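Local coordinates for protein 2,3-bisphosphoglycerate-independent phosphoglycerate mutase (Pyrococcus horikoshii, PDB 2ZKT) that probably interconverts 2-phosphoglycerate and 3-phosphoglycerate in glycolysis, as a metal-dependent mutase that needs no 2,3-bisphosphoglycerate cofactor, at residues Gly14-Arg18 with His347-Val353; Asp17-Leu23 with Pro313-Ala317; Gly25-Glu30 with Phe378-Glu382. All coordinates share one frame; numbering follows the deposited sequence.

Contact 1. Residues Gly14-Arg18 with His347-Val353. With ZN (zinc ion), chain G.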
ATOM      1  N   GLY B  14      -2.292   0.874  16.905  1.00 44.34           N
ATOM      2  CA  GLY B  14      -2.503  -0.521  16.533  1.00 43.01           C
ATOM      3  C   GLY B  14      -1.862  -0.951  15.218  1.00 44.86           C
ATOM      4  O   GLY B  14      -2.285  -1.934  14.609  1.00 42.59           O
ATOM      5  N   LEU B  15      -0.824  -0.232  14.792  1.00 44.58           N
ATOM      6  CA  LEU B  15      -0.132  -0.532  13.537  1.00 43.97           C
ATOM      7  C   LEU B  15       0.254  -2.001  13.329  1.00 44.19           C
ATOM      8  O   LEU B  15      -0.096  -2.612  12.311  1.00 45.02           O
ATOM      9  CB  LEU B  15       1.125   0.335  13.426  1.00 43.20           C
ATOM     10  CG  LEU B  15       1.885   0.251  12.101  1.00 44.33           C
ATOM     11  CD1 LEU B  15       0.955   0.595  10.934  1.00 38.57           C
ATOM     12  CD2 LEU B  15       3.064   1.221  12.158  1.00 42.42           C
ATOM     13  N   GLY B  16       0.975  -2.570  14.292  1.00 43.47           N
ATOM     14  CA  GLY B  16       1.409  -3.957  14.169  1.00 41.96           C
ATOM     15  C   GLY B  16       0.312  -4.983  13.926  1.00 41.59           C
ATOM     16  O   GLY B  16      -0.805  -4.854  14.441  1.00 41.37           O
ATOM     17  N   ASP B  17       0.637  -6.023  13.157  1.00 41.61           N
ATOM     18  CA  ASP B  17      -0.334  -7.062  12.860  1.00 43.04           C
ATOM     19  C   ASP B  17       0.366  -8.403  12.635  1.00 42.84           C
ATOM     20  O   ASP B  17       1.569  -8.541  12.867  1.00 44.74           O
ATOM     21  CB  ASP B  17      -1.135  -6.658  11.613  1.00 41.76           C
ATOM     22  CG  ASP B  17      -2.591  -7.115  11.674  1.00 44.27           C
ATOM     23  OD1 ASP B  17      -2.844  -8.345  11.693  1.00 50.52           O
ATOM     24  OD2 ASP B  17      -3.486  -6.232  11.712  1.00 41.06           O
ATOM     25  N   ARG B  18      -0.393  -9.402  12.191  1.00 42.92           N
ATOM     26  CA  ARG B  18       0.168 -10.719  11.905  1.00 43.12           C
ATOM     27  C   ARG B  18      -0.097 -11.034  10.428  1.00 43.64           C
ATOM     28  O   ARG B  18      -0.975 -10.430   9.804  1.00 44.61           O
ATOM     29  CB  ARG B  18      -0.471 -11.779  12.815  1.00 41.79           C
ATOM     30  CG  ARG B  18      -0.134 -11.577  14.292  1.00 44.40           C
ATOM     31  CD  ARG B  18      -0.894 -12.533  15.206  1.00 42.11           C
ATOM     32  NE  ARG B  18      -0.520 -12.304  16.600  1.00 40.16           N
ATOM     33  CZ  ARG B  18      -1.057 -12.925  17.651  1.00 42.32           C
ATOM     34  NH1 ARG B  18      -2.020 -13.835  17.488  1.00 41.78           N
ATOM     35  NH2 ARG B  18      -0.615 -12.648  18.878  1.00 37.82           N
ATOM     36  N   HIS B 347       1.212   0.032  19.856  1.00 44.21           N
ATOM     37  CA  HIS B 347       1.098  -1.408  20.085  1.00 44.50           C
ATOM     38  C   HIS B 347       0.558  -2.143  18.846  1.00 44.55           C
ATOM     39  O   HIS B 347       0.176  -1.544  17.845  1.00 42.72           O
ATOM     40  CB  HIS B 347       0.172  -1.633  21.288  1.00 44.76           C
ATOM     41  CG  HIS B 347      -1.216  -1.134  20.966  1.00 49.27           C
ATOM     42  ND1 HIS B 347      -2.045  -1.756  20.090  1.00 53.49           N
ATOM     43  CD2 HIS B 347      -1.886  -0.028  21.504  1.00 51.99           C
ATOM     44  CE1 HIS B 347      -3.189  -1.042  20.103  1.00 51.69           C
ATOM     45  NE2 HIS B 347      -3.122   0.000  20.940  1.00 58.05           N
ATOM     46  N   SER B 348       0.577  -3.491  18.920  1.00 43.98           N
ATOM     47  CA  SER B 348       0.005  -4.297  17.838  1.00 43.15           C
ATOM     48  C   SER B 348      -1.473  -4.606  18.092  1.00 43.47           C
ATOM     49  O   SER B 348      -1.903  -4.830  19.219  1.00 44.26           O
ATOM     50  CB  SER B 348       0.789  -5.609  17.752  1.00 44.36           C
ATOM     51  OG  SER B 348       2.047  -5.347  17.118  1.00 43.81           O
ATOM     52  N   THR B 349      -2.262  -4.621  17.018  1.00 42.01           N
ATOM     53  CA  THR B 349      -3.674  -4.982  17.110  1.00 42.09           C
ATOM     54  C   THR B 349      -3.978  -5.824  15.892  1.00 41.46           C
ATOM     55  O   THR B 349      -4.554  -5.342  14.920  1.00 41.37           O
ATOM     56  CB  THR B 349      -4.602  -3.753  17.112  1.00 41.60           C
ATOM     57  OG1 THR B 349      -4.291  -2.925  18.244  1.00 41.67           O
ATOM     58  CG2 THR B 349      -6.073  -4.202  17.219  1.00 38.04           C
ATOM     59  N   PRO B 350      -3.573  -7.102  15.925  1.00 41.47           N
ATOM     60  CA  PRO B 350      -3.787  -8.054  14.819  1.00 43.22           C
ATOM     61  C   PRO B 350      -5.275  -8.223  14.506  1.00 45.19           C
ATOM     62  O   PRO B 350      -6.105  -8.292  15.419  1.00 45.24           O
ATOM     63  CB  PRO B 350      -3.173  -9.357  15.354  1.00 43.18           C
ATOM     64  CG  PRO B 350      -2.218  -8.911  16.430  1.00 40.89           C
ATOM     65  CD  PRO B 350      -2.948  -7.770  17.085  1.00 40.82           C
ATOM     66  N   CYS B 351      -5.613  -8.281  13.220  1.00 47.33           N
ATOM     67  CA  CYS B 351      -7.003  -8.466  12.820  1.00 49.29           C
ATOM     68  C   CYS B 351      -7.497  -9.840  13.307  1.00 51.39           C
ATOM     69  O   CYS B 351      -8.638  -9.972  13.758  1.00 52.93           O
ATOM     70  CB  CYS B 351      -7.126  -8.353  11.293  1.00 48.89           C
ATOM     71  SG  CYS B 351      -6.881  -6.657  10.659  1.00 56.31           S
ATOM     72  N   GLU B 352      -6.631 -10.853  13.243  1.00 52.97           N
ATOM     73  CA  GLU B 352      -7.010 -12.197  13.690  1.00 54.98           C
ATOM     74  C   GLU B 352      -7.238 -12.266  15.209  1.00 54.10           C
ATOM     75  O   GLU B 352      -7.831 -13.230  15.709  1.00 55.36           O
ATOM     76  CB  GLU B 352      -5.940 -13.237  13.304  1.00 55.11           C
ATOM     77  CG  GLU B 352      -4.672 -13.208  14.171  1.00 57.16           C
ATOM     78  CD  GLU B 352      -3.827 -14.480  14.043  1.00 57.52           C
ATOM     79  OE1 GLU B 352      -3.414 -14.826  12.905  1.00 61.70           O
ATOM     80  OE2 GLU B 352      -3.575 -15.132  15.085  1.00 59.43           O
ATOM     81  N   VAL B 353      -6.759 -11.262  15.943  1.00 53.59           N
ATOM     82  CA  VAL B 353      -6.926 -11.247  17.405  1.00 51.87           C
ATOM     83  C   VAL B 353      -8.084 -10.335  17.833  1.00 52.41           C
ATOM     84  O   VAL B 353      -8.712 -10.565  18.869  1.00 52.51           O
ATOM     85  CB  VAL B 353      -5.618 -10.783  18.120  1.00 51.78           C
ATOM     86  CG1 VAL B 353      -5.788 -10.850  19.650  1.00 44.82           C
ATOM     87  CG2 VAL B 353      -4.454 -11.654  17.685  1.00 48.19           C
TER
HETATM   88 ZN    ZN G 414      -3.819   2.336  20.993  1.00 55.00          ZN
HETATM   89  O   HOH W   1      -3.826 -11.040  12.205  1.00 49.36           O
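Asp17 turns its carboxylate onto the backbone of the 347-353 loop, where OD1 receives Cys351 N at 3.2 Å on the syn side, 26° out of the carboxylate plane. The same oxygen takes Arg18 N through its anti lone pair at 2.7 Å, and a water links it to Glu352 N, so three donors fix the rotation of the group. OD2 takes a second, weak bond from Cys351 N and is chiefly paired with Lys316. One step back along the chain, Thr349 N donates to Gly16 O at 3.0 Å. At the outer end Arg18, extended from CG to NE, lies beside Pro350; its NH1 reaches Glu352 OE2 at 3.1 Å, within the guanidinium plane but from above the carboxylate, the planes 80° apart. Val353 CG2 sits over one face of the guanidinium, 3.3 Å above the plane and displaced toward its rim, while NE pairs with Asp359.

At the inner end the loops close on glycine. Gly14 CA makes a CA-H...O contact with His347 O, and a side chain on Gly16 would run into Ser348 OG, itself hydrogen-bonded to Asp359 O. Gly14 N lies over one face of the His347 ring, whose NE2 binds zinc at 2.4 Å together with Asp13, Ser60 and Asp346. Both loops follow adjacent parallel strands, 6-12 and 339-344, the strand-end setting of the metal site in the alkaline phosphatase superfamily.

Contact 2. Residues Asp17-Leu23 with Pro313-Ala317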
ATOM      1  N   ASP B  17       0.637  -6.023  13.157  1.00 41.61           N
ATOM      2  CA  ASP B  17      -0.334  -7.062  12.860  1.00 43.04           C
ATOM      3  C   ASP B  17       0.366  -8.403  12.635  1.00 42.84           C
ATOM      4  O   ASP B  17       1.569  -8.541  12.867  1.00 44.74           O
ATOM      5  CB  ASP B  17      -1.135  -6.658  11.613  1.00 41.76           C
ATOM      6  CG  ASP B  17      -2.591  -7.115  11.674  1.00 44.27           C
ATOM      7  OD1 ASP B  17      -2.844  -8.345  11.693  1.00 50.52           O
ATOM      8  OD2 ASP B  17      -3.486  -6.232  11.712  1.00 41.06           O
ATOM      9  N   ARG B  18      -0.393  -9.402  12.191  1.00 42.92           N
ATOM     10  CA  ARG B  18       0.168 -10.719  11.905  1.00 43.12           C
ATOM     11  C   ARG B  18      -0.097 -11.034  10.428  1.00 43.64           C
ATOM     12  O   ARG B  18      -0.975 -10.430   9.804  1.00 44.61           O
ATOM     13  CB  ARG B  18      -0.471 -11.779  12.815  1.00 41.79           C
ATOM     14  CG  ARG B  18      -0.134 -11.577  14.292  1.00 44.40           C
ATOM     15  CD  ARG B  18      -0.894 -12.533  15.206  1.00 42.11           C
ATOM     16  NE  ARG B  18      -0.520 -12.304  16.600  1.00 40.16           N
ATOM     17  CZ  ARG B  18      -1.057 -12.925  17.651  1.00 42.32           C
ATOM     18  NH1 ARG B  18      -2.020 -13.835  17.488  1.00 41.78           N
ATOM     19  NH2 ARG B  18      -0.615 -12.648  18.878  1.00 37.82           N
ATOM     20  N   PRO B  19       0.671 -11.973   9.846  1.00 43.12           N
ATOM     21  CA  PRO B  19       0.472 -12.325   8.429  1.00 44.34           C
ATOM     22  C   PRO B  19      -1.012 -12.591   8.140  1.00 46.46           C
ATOM     23  O   PRO B  19      -1.676 -13.304   8.905  1.00 46.89           O
ATOM     24  CB  PRO B  19       1.326 -13.587   8.260  1.00 43.02           C
ATOM     25  CG  PRO B  19       2.448 -13.372   9.256  1.00 40.18           C
ATOM     26  CD  PRO B  19       1.701 -12.829  10.470  1.00 41.95           C
ATOM     27  N   ILE B  20      -1.535 -12.000   7.060  1.00 48.18           N
ATOM     28  CA  ILE B  20      -2.940 -12.196   6.679  1.00 48.04           C
ATOM     29  C   ILE B  20      -2.976 -13.000   5.376  1.00 49.65           C
ATOM     30  O   ILE B  20      -2.363 -12.608   4.375  1.00 50.53           O
ATOM     31  CB  ILE B  20      -3.679 -10.854   6.415  1.00 47.49           C
ATOM     32  CG1 ILE B  20      -3.532  -9.912   7.618  1.00 45.40           C
ATOM     33  CG2 ILE B  20      -5.171 -11.138   6.117  1.00 45.93           C
ATOM     34  CD1 ILE B  20      -4.344 -10.310   8.824  1.00 40.65           C
ATOM     35  N   LYS B  21      -3.709 -14.114   5.390  1.00 50.88           N
ATOM     36  CA  LYS B  21      -3.809 -14.983   4.217  1.00 52.90           C
ATOM     37  C   LYS B  21      -4.395 -14.270   2.995  1.00 51.85           C
ATOM     38  O   LYS B  21      -3.871 -14.409   1.878  1.00 50.58           O
ATOM     39  CB  LYS B  21      -4.643 -16.231   4.551  1.00 52.53           C
ATOM     40  CG  LYS B  21      -4.627 -17.290   3.454  1.00 56.57           C
ATOM     41  CD  LYS B  21      -5.287 -18.589   3.912  1.00 57.85           C
ATOM     42  CE  LYS B  21      -5.287 -19.648   2.806  1.00 65.68           C
ATOM     43  NZ  LYS B  21      -6.214 -19.307   1.681  1.00 69.37           N
ATOM     44  N   GLU B  22      -5.461 -13.490   3.198  1.00 52.44           N
ATOM     45  CA  GLU B  22      -6.079 -12.782   2.078  1.00 53.49           C
ATOM     46  C   GLU B  22      -5.158 -11.692   1.511  1.00 50.81           C
ATOM     47  O   GLU B  22      -5.430 -11.118   0.449  1.00 50.41           O
ATOM     48  CB  GLU B  22      -7.448 -12.196   2.487  1.00 53.14           C
ATOM     49  CG  GLU B  22      -7.420 -11.037   3.472  1.00 59.95           C
ATOM     50  CD  GLU B  22      -8.820 -10.644   3.959  1.00 60.67           C
ATOM     51  OE1 GLU B  22      -9.459 -11.459   4.671  1.00 67.54           O
ATOM     52  OE2 GLU B  22      -9.284  -9.525   3.633  1.00 69.70           O
ATOM     53  N   LEU B  23      -4.059 -11.407   2.213  1.00 48.27           N
ATOM     54  CA  LEU B  23      -3.112 -10.411   1.725  1.00 46.63           C
ATOM     55  C   LEU B  23      -1.830 -11.112   1.279  1.00 47.20           C
ATOM     56  O   LEU B  23      -0.744 -10.524   1.303  1.00 48.54           O
ATOM     57  CB  LEU B  23      -2.790  -9.378   2.806  1.00 45.32           C
ATOM     58  CG  LEU B  23      -3.986  -8.640   3.424  1.00 45.62           C
ATOM     59  CD1 LEU B  23      -3.457  -7.617   4.432  1.00 39.53           C
ATOM     60  CD2 LEU B  23      -4.824  -7.956   2.341  1.00 39.24           C
ATOM     61  N   PRO B 313      -8.690  -6.432   7.576  1.00 52.45           N
ATOM     62  CA  PRO B 313      -7.336  -6.299   7.012  1.00 51.51           C
ATOM     63  C   PRO B 313      -7.199  -5.289   5.875  1.00 50.36           C
ATOM     64  O   PRO B 313      -6.296  -4.443   5.882  1.00 48.38           O
ATOM     65  CB  PRO B 313      -7.017  -7.726   6.542  1.00 51.83           C
ATOM     66  CG  PRO B 313      -7.752  -8.562   7.519  1.00 52.65           C
ATOM     67  CD  PRO B 313      -9.089  -7.854   7.615  1.00 52.23           C
ATOM     68  N   LYS B 314      -8.093  -5.397   4.893  1.00 49.47           N
ATOM     69  CA  LYS B 314      -8.076  -4.503   3.735  1.00 50.19           C
ATOM     70  C   LYS B 314      -8.341  -3.069   4.201  1.00 48.85           C
ATOM     71  O   LYS B 314      -7.634  -2.131   3.815  1.00 49.21           O
ATOM     72  CB  LYS B 314      -9.154  -4.932   2.734  1.00 52.02           C
ATOM     73  CG  LYS B 314      -9.009  -6.357   2.197  1.00 55.27           C
ATOM     74  CD  LYS B 314      -8.293  -6.377   0.851  1.00 63.63           C
ATOM     75  CE  LYS B 314      -8.432  -7.738   0.172  1.00 66.71           C
ATOM     76  NZ  LYS B 314      -7.808  -7.745  -1.184  1.00 69.41           N
ATOM     77  N   LEU B 315      -9.371  -2.904   5.032  1.00 48.50           N
ATOM     78  CA  LEU B 315      -9.719  -1.583   5.545  1.00 48.12           C
ATOM     79  C   LEU B 315      -8.535  -0.991   6.304  1.00 48.00           C
ATOM     80  O   LEU B 315      -8.183   0.180   6.099  1.00 47.71           O
ATOM     81  CB  LEU B 315     -10.936  -1.673   6.481  1.00 47.54           C
ATOM     82  CG  LEU B 315     -11.311  -0.357   7.180  1.00 47.51           C
ATOM     83  CD1 LEU B 315     -11.511   0.736   6.128  1.00 49.55           C
ATOM     84  CD2 LEU B 315     -12.579  -0.544   8.016  1.00 48.63           C
ATOM     85  N   LYS B 316      -7.923  -1.798   7.178  1.00 47.16           N
ATOM     86  CA  LYS B 316      -6.774  -1.334   7.960  1.00 47.57           C
ATOM     87  C   LYS B 316      -5.660  -0.907   7.004  1.00 46.95           C
ATOM     88  O   LYS B 316      -5.061   0.155   7.175  1.00 46.25           O
ATOM     89  CB  LYS B 316      -6.276  -2.438   8.907  1.00 46.69           C
ATOM     90  CG  LYS B 316      -5.092  -2.029   9.785  1.00 47.95           C
ATOM     91  CD  LYS B 316      -4.796  -3.114  10.833  1.00 47.93           C
ATOM     92  CE  LYS B 316      -3.576  -2.771  11.684  1.00 47.09           C
ATOM     93  NZ  LYS B 316      -3.381  -3.758  12.784  1.00 43.80           N
ATOM     94  N   ALA B 317      -5.398  -1.735   5.989  1.00 45.64           N
ATOM     95  CA  ALA B 317      -4.365  -1.415   5.004  1.00 47.96           C
ATOM     96  C   ALA B 317      -4.747  -0.101   4.299  1.00 48.11           C
ATOM     97  O   ALA B 317      -3.894   0.760   4.056  1.00 49.95           O
ATOM     98  CB  ALA B 317      -4.229  -2.557   3.975  1.00 45.85           C
TER
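A buried salt bridge beside a small apolar patch joins the loop that follows strand 6-12 to the first turn of helix 313-331. The bridge runs from Lys316 NZ to Asp17 OD2 at 2.7 Å, meeting the oxygen on its anti side, 24° out of the carboxylate plane. Lys316 sets off with CG anti to the backbone N (chi1 -179°) and stays extended to its end, carrying the ammonium to the loop; CD and CE also run close to OD2. The opposite charges probably compensate each other here, and Gly14 O gives the ammonium a further acceptor that helps fix its position.

Beyond the bridge, Pro313 presents its ring to the loop. Ile20 crosses it at about a right angle, with CG2 3.9 Å from Pro313 CB and CD1 4.0 Å from Pro313 CG. Leu23 CD1 approaches Pro313 CB at 4.1 Å, while the Leu23 and Lys314 side chains run past each other in opposite directions, CD2 beside CD. Nearer the solvent, Glu22 OE2 rests against the Lys314 methylenes, 3.5 Å from Lys314 CG, without pairing with the ammonium. Glu22 OE2 lies 5.3 Å from Lys314 NZ. Pro28 of helix 28-31 packs against Asp17, Ile20 and Lys316. Helix 313-331 lies in the crossover from parallel strand 296-301 to 339-344, spanning strand 6-12, whose loop packs on the helix start, in the alpha/beta core of the alkaline phosphatase superfamily.

Contact 3. Residues Gly25-Glu30 with Phe378-Glu382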
ATOM      1  N   GLY B  25      -0.193 -13.496   2.740  1.00 43.46           N
ATOM      2  CA  GLY B  25       0.754 -13.705   3.826  1.00 41.38           C
ATOM      3  C   GLY B  25       1.444 -12.448   4.331  1.00 40.59           C
ATOM      4  O   GLY B  25       2.387 -12.535   5.115  1.00 43.25           O
ATOM      5  N   LEU B  26       0.988 -11.278   3.878  1.00 39.91           N
ATOM      6  CA  LEU B  26       1.572 -10.022   4.316  1.00 38.03           C
ATOM      7  C   LEU B  26       0.692  -9.425   5.393  1.00 38.63           C
ATOM      8  O   LEU B  26      -0.459  -9.852   5.599  1.00 38.73           O
ATOM      9  CB  LEU B  26       1.674  -9.021   3.156  1.00 36.79           C
ATOM     10  CG  LEU B  26       2.379  -9.466   1.855  1.00 40.66           C
ATOM     11  CD1 LEU B  26       2.496  -8.267   0.927  1.00 36.08           C
ATOM     12  CD2 LEU B  26       3.767 -10.049   2.159  1.00 37.54           C
ATOM     13  N   THR B  27       1.246  -8.450   6.110  1.00 38.07           N
ATOM     14  CA  THR B  27       0.487  -7.753   7.131  1.00 40.32           C
ATOM     15  C   THR B  27      -0.099  -6.544   6.403  1.00 40.61           C
ATOM     16  O   THR B  27       0.378  -6.173   5.323  1.00 42.63           O
ATOM     17  CB  THR B  27       1.386  -7.236   8.249  1.00 39.42           C
ATOM     18  OG1 THR B  27       2.329  -6.306   7.694  1.00 40.80           O
ATOM     19  CG2 THR B  27       2.126  -8.402   8.932  1.00 32.07           C
ATOM     20  N   PRO B  28      -1.148  -5.924   6.973  1.00 40.01           N
ATOM     21  CA  PRO B  28      -1.772  -4.746   6.349  1.00 39.28           C
ATOM     22  C   PRO B  28      -0.733  -3.671   6.002  1.00 39.82           C
ATOM     23  O   PRO B  28      -0.814  -3.035   4.952  1.00 40.91           O
ATOM     24  CB  PRO B  28      -2.759  -4.276   7.425  1.00 38.94           C
ATOM     25  CG  PRO B  28      -3.223  -5.587   8.007  1.00 38.25           C
ATOM     26  CD  PRO B  28      -1.921  -6.366   8.154  1.00 39.12           C
ATOM     27  N   LEU B  29       0.240  -3.478   6.889  1.00 37.11           N
ATOM     28  CA  LEU B  29       1.280  -2.477   6.673  1.00 36.12           C
ATOM     29  C   LEU B  29       2.165  -2.818   5.484  1.00 38.00           C
ATOM     30  O   LEU B  29       2.556  -1.930   4.730  1.00 35.90           O
ATOM     31  CB  LEU B  29       2.168  -2.322   7.923  1.00 36.64           C
ATOM     32  CG  LEU B  29       3.454  -1.483   7.702  1.00 37.08           C
ATOM     33  CD1 LEU B  29       3.118  -0.125   7.082  1.00 32.48           C
ATOM     34  CD2 LEU B  29       4.166  -1.297   9.044  1.00 34.45           C
ATOM     35  N   GLU B  30       2.474  -4.101   5.313  1.00 38.57           N
ATOM     36  CA  GLU B  30       3.329  -4.516   4.207  1.00 40.10           C
ATOM     37  C   GLU B  30       2.555  -4.429   2.891  1.00 42.77           C
ATOM     38  O   GLU B  30       3.035  -3.848   1.908  1.00 42.21           O
ATOM     39  CB  GLU B  30       3.854  -5.945   4.451  1.00 38.19           C
ATOM     40  CG  GLU B  30       4.797  -6.041   5.651  1.00 39.45           C
ATOM     41  CD  GLU B  30       5.029  -7.475   6.125  1.00 39.89           C
ATOM     42  OE1 GLU B  30       4.106  -8.318   5.967  1.00 38.41           O
ATOM     43  OE2 GLU B  30       6.129  -7.759   6.677  1.00 39.70           O
ATOM     44  N   PHE B 378       9.031  -0.135   4.695  1.00 42.54           N
ATOM     45  CA  PHE B 378       8.575  -0.134   6.083  1.00 42.70           C
ATOM     46  C   PHE B 378       7.578  -1.263   6.317  1.00 43.22           C
ATOM     47  O   PHE B 378       6.461  -1.233   5.811  1.00 42.10           O
ATOM     48  CB  PHE B 378       7.945   1.222   6.451  1.00 41.60           C
ATOM     49  CG  PHE B 378       7.630   1.369   7.928  1.00 40.88           C
ATOM     50  CD1 PHE B 378       8.591   1.041   8.899  1.00 34.39           C
ATOM     51  CD2 PHE B 378       6.378   1.826   8.351  1.00 44.13           C
ATOM     52  CE1 PHE B 378       8.315   1.164  10.267  1.00 32.67           C
ATOM     53  CE2 PHE B 378       6.086   1.955   9.725  1.00 40.41           C
ATOM     54  CZ  PHE B 378       7.060   1.621  10.688  1.00 36.08           C
ATOM     55  N   GLY B 379       7.996  -2.267   7.084  1.00 43.50           N
ATOM     56  CA  GLY B 379       7.125  -3.397   7.372  1.00 42.37           C
ATOM     57  C   GLY B 379       7.675  -4.227   8.521  1.00 41.33           C
ATOM     58  O   GLY B 379       8.860  -4.119   8.861  1.00 40.90           O
ATOM     59  N   GLU B 380       6.829  -5.066   9.114  1.00 37.76           N
ATOM     60  CA  GLU B 380       7.261  -5.888  10.238  1.00 38.08           C
ATOM     61  C   GLU B 380       8.457  -6.791   9.916  1.00 37.91           C
ATOM     62  O   GLU B 380       9.397  -6.868  10.714  1.00 41.53           O
ATOM     63  CB  GLU B 380       6.093  -6.730  10.781  1.00 36.46           C
ATOM     64  CG  GLU B 380       5.015  -5.890  11.471  1.00 38.17           C
ATOM     65  CD  GLU B 380       3.884  -5.479  10.526  1.00 43.10           C
ATOM     66  OE1 GLU B 380       4.157  -5.205   9.333  1.00 43.14           O
ATOM     67  OE2 GLU B 380       2.715  -5.430  10.986  1.00 48.70           O
ATOM     68  N   ARG B 381       8.445  -7.468   8.762  1.00 37.69           N
ATOM     69  CA  ARG B 381       9.571  -8.337   8.434  1.00 38.50           C
ATOM     70  C   ARG B 381      10.851  -7.547   8.166  1.00 38.06           C
ATOM     71  O   ARG B 381      11.953  -8.013   8.462  1.00 35.63           O
ATOM     72  CB  ARG B 381       9.236  -9.263   7.240  1.00 38.20           C
ATOM     73  CG  ARG B 381       8.822 -10.694   7.689  1.00 36.71           C
ATOM     74  CD  ARG B 381       7.597 -10.667   8.617  1.00 35.30           C
ATOM     75  NE  ARG B 381       6.357 -10.376   7.893  1.00 38.19           N
ATOM     76  CZ  ARG B 381       5.651 -11.284   7.212  1.00 34.52           C
ATOM     77  NH1 ARG B 381       6.053 -12.549   7.164  1.00 32.32           N
ATOM     78  NH2 ARG B 381       4.554 -10.930   6.561  1.00 35.25           N
ATOM     79  N   GLU B 382      10.695  -6.337   7.624  1.00 39.39           N
ATOM     80  CA  GLU B 382      11.835  -5.473   7.340  1.00 39.57           C
ATOM     81  C   GLU B 382      12.401  -4.946   8.684  1.00 37.60           C
ATOM     82  O   GLU B 382      13.618  -4.895   8.887  1.00 40.17           O
ATOM     83  CB  GLU B 382      11.369  -4.311   6.444  1.00 42.64           C
ATOM     84  CG  GLU B 382      12.471  -3.607   5.646  1.00 50.11           C
ATOM     85  CD  GLU B 382      12.982  -4.424   4.453  1.00 60.86           C
ATOM     86  OE1 GLU B 382      12.249  -5.310   3.966  1.00 67.14           O
ATOM     87  OE2 GLU B 382      14.110  -4.163   3.987  1.00 61.62           O
TER
HETATM   88  O   HOH W   2       3.969 -14.859   5.823  1.00 54.47           O
HETATM   89  O   HOH W   3       8.304  -5.893   5.587  1.00 39.92           O
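Glu30 reaches across to Arg381 along an extended chain. From CB, CG passes 3.9 Å from Gly379 CA, where a side chain would clash, and CD carries a carboxylate that Arg381 grips side-on, through NE and NH2, the planes 27° apart. OE1 takes Arg381 NH2 at 2.7 Å and OE2 takes Arg381 NE at 2.9 Å, each through its syn lone pair. OE1 also accepts Thr27 N, and OE2 accepts Arg381 N at 3.1 Å, nearly along its C-O axis. An alanine here would lose all four bonds and is likely to leave the Arg381 guanidinium without its charge partner and, of the bonds described, with Gly25 O alone, less fixed in rotation.

Thr27 and Glu30 form a capping box, Thr27 OG1 receiving Glu30 N and donating to Glu380 OE1 at 2.7 Å from above that carboxylate. Arg381 folds back (chi2 59°, chi3 74°), which turns NH2 to a lone pair of Gly25 O at 3.1 Å. Leu29 CD2 makes an off-centre CH-pi contact with the Phe378 ring, 4.2 Å from its centroid. The starts of helices 28-31 and 380-383 thus meet, Leu29 and Phe378 packing on Pro362 of strand 361-366 and Pro28 on helix 313-331.

Overall arrangement
All three contacts lie on the same side of the chain's centre, 9 to 11 Å apart between centres. Contacts 1 and 2 share the loop after strand 6-12 and are largely buried; contact 3, at the helix starts 28-31 and 380-383, is only partly so. In contact 1, beside zinc, one backbone bond, a carboxylate taking backbone N-H groups and an outlying salt bridge join two loops, whereas contact 2 combines a buried ion pair with apolar packing, and contact 3 depends on charged side chains gripping a helix start. Asp17 joins them: its carboxylate serves contacts 1 and 2, and its N meets Glu380 of contact 3. Backbone bonds from Ile20 to Gly25 and Leu26 tie contacts 2 and 3.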